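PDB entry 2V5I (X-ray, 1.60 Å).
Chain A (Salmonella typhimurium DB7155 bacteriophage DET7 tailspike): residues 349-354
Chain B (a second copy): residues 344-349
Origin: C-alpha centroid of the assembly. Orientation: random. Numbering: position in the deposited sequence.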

# COMPACT_ATOMS: atom_id res chain seq x y z
N VAL A 349 4.29 4.98 -3.31
CA VAL A 349 3.88 5.86 -4.40
C VAL A 349 3.74 5.02 -5.64
O VAL A 349 4.61 4.23 -5.92
CB VAL A 349 5.01 6.93 -4.63
CG1 VAL A 349 4.84 7.67 -5.94
CG2 VAL A 349 5.03 7.91 -3.47
N THR A 350 2.68 5.24 -6.43
CA THR A 350 2.45 4.51 -7.68
C THR A 350 2.18 5.55 -8.79
O THR A 350 1.18 6.30 -8.75
CB THR A 350 1.24 3.55 -7.54
OG1 THR A 350 1.51 2.61 -6.45
CG2 THR A 350 1.01 2.80 -8.86
N VAL A 351 3.12 5.68 -9.73
CA VAL A 351 2.96 6.54 -10.89
C VAL A 351 3.00 5.61 -12.11
O VAL A 351 3.98 4.89 -12.31
CB VAL A 351 4.09 7.60 -10.95
CG1 VAL A 351 3.91 8.45 -12.18
CG2 VAL A 351 4.09 8.47 -9.72
N GLN A 352 1.97 5.64 -12.93
CA GLN A 352 1.91 4.69 -14.04
C GLN A 352 1.29 5.34 -15.27
O GLN A 352 0.30 6.06 -15.16
CB GLN A 352 1.25 3.37 -13.65
CG GLN A 352 -0.06 3.41 -13.10
CD GLN A 352 -0.56 2.13 -12.30
OE1 GLN A 352 0.17 1.16 -11.91
NE2 GLN A 352 -1.83 2.17 -12.07
N ASP A 353 1.93 5.14 -16.42
CA ASP A 353 1.33 5.52 -17.74
C ASP A 353 1.18 7.02 -17.83
O ASP A 353 0.07 7.50 -18.15
CB ASP A 353 -0.03 4.80 -17.97
CG ASP A 353 -0.45 4.75 -19.47
OD1 ASP A 353 0.40 4.95 -20.35
OD2 ASP A 353 -1.63 4.47 -19.72
N CYS A 354 2.28 7.73 -17.57
CA CYS A 354 2.32 9.21 -17.67
C CYS A 354 2.96 9.63 -18.98
O CYS A 354 3.90 8.99 -19.49
CB CYS A 354 3.04 9.90 -16.51
SG CYS A 354 2.10 9.75 -14.94
N GLY B 344 -4.40 -1.97 -19.49
CA GLY B 344 -4.64 -1.60 -18.10
C GLY B 344 -3.55 -2.00 -17.10
O GLY B 344 -2.54 -2.59 -17.44
N TYR B 345 -3.84 -1.59 -15.85
CA TYR B 345 -2.91 -1.68 -14.70
C TYR B 345 -3.63 -2.23 -13.49
O TYR B 345 -4.81 -1.92 -13.26
CB TYR B 345 -2.31 -0.29 -14.40
CG TYR B 345 -1.43 0.20 -15.54
CD1 TYR B 345 -1.97 0.81 -16.65
CD2 TYR B 345 -0.08 -0.07 -15.57
CE1 TYR B 345 -1.18 1.20 -17.73
CE2 TYR B 345 0.72 0.33 -16.63
CZ TYR B 345 0.12 0.89 -17.77
OH TYR B 345 0.88 1.29 -18.83
N VAL B 346 -2.93 -3.03 -12.69
CA VAL B 346 -3.44 -3.54 -11.42
C VAL B 346 -2.27 -3.36 -10.44
O VAL B 346 -1.14 -3.66 -10.79
CB VAL B 346 -3.76 -5.02 -11.52
CG1 VAL B 346 -4.13 -5.59 -10.18
CG2 VAL B 346 -4.85 -5.22 -12.49
N SER B 347 -2.51 -2.74 -9.28
CA SER B 347 -1.42 -2.51 -8.33
C SER B 347 -1.84 -2.73 -6.88
O SER B 347 -2.99 -2.56 -6.50
CB SER B 347 -0.88 -1.07 -8.39
OG SER B 347 -1.95 -0.11 -8.31
N ASN B 348 -0.87 -3.17 -6.09
CA ASN B 348 -1.03 -3.18 -4.67
C ASN B 348 -2.20 -4.07 -4.25
O ASN B 348 -3.16 -3.64 -3.60
CB ASN B 348 -1.13 -1.76 -4.11
CG ASN B 348 -0.03 -0.84 -4.65
OD1 ASN B 348 1.13 -1.25 -4.87
ND2 ASN B 348 -0.40 0.40 -4.95
N VAL B 349 -2.08 -5.34 -4.62
CA VAL B 349 -3.10 -6.34 -4.35
C VAL B 349 -2.54 -7.31 -3.34
O VAL B 349 -1.42 -7.74 -3.50
CB VAL B 349 -3.41 -7.11 -5.68
CG1 VAL B 349 -4.20 -8.39 -5.44
CG2 VAL B 349 -4.16 -6.20 -6.64
O HOH W 1 2.64 -0.12 -7.13
O HOH W 2 0.74 -1.81 -12.25
O HOH W 3 -3.37 0.42 -10.53

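Two strands from neighbouring copies of the DET7 tailspike, 349-352 of chain A and 345-347 of chain B, run almost exactly antiparallel, with 173° between their N-to-C directions. Their axes come no closer than 9.9 Å, about twice the spacing of paired strands within a sheet, so no backbone hydrogen bonds join them and the gap is filled by side chains and water. The CA atoms of Thr A350 and Ser B347 lie 8.0 Å apart, as do those of Gln A352 and Tyr B345. Strand alternation then sorts the residues. Thr A350, Gln A352, Tyr B345 and Ser B347 direct their CA-to-CB bonds toward the other stretch, while Val A349 and Val B346 point away and Val A351 is out of reach. Phi turns positive at Asp A353 (66/52) and at Asn B348 (61/60), where chain B turns a corner; both residues still point toward the partner. Gly B344, with phi/psi of 91/178, occupies backbone angles at which a CB would jam against the preceding carbonyl oxygen, so its conformation alone calls for glycine.

One direct hydrogen bond crosses the gap. Asn B348 ND2 donates to Thr A350 OG1 at 3.3 Å, long but nearly straight, with an angle of 172° at the hydrogen. Water 1 spans the same pair, 3.0 Å from Thr A350 OG1 and donating to Asn B348 OD1 at 2.9 Å, so both ends of the amide are tied to a single hydroxyl, one directly and one through water.

Gln A352 is the most heavily used residue on the chain A side. Its CB lies over one face of the Tyr B345 ring, and its extended chi2 (-162°) carries the amide onward until NE2 sits 3.4 Å from Tyr B345 CB. That is packing; within this contact the amide's polar partners are waters, and NE2 is also hydrogen-bonded elsewhere in the structure. OE1 accepts from water 2 at 3.0 Å, which also donates to the backbone oxygen Val B346 O at 3.0 Å, while NE2 gives to water 3 at 2.8 Å, which in turn donates to Ser B347 OG at 2.7 Å.

Tyr B345 has the largest covered area, 83 Å² of residue surface. Its hydroxyl reaches past Gln A352, and Tyr B345 OH lies 3.7 Å from Asp A353 CB. The rule is modest: alternate residues face inward, a ring packs against an aliphatic stem, and ordered water completes the polar pairing.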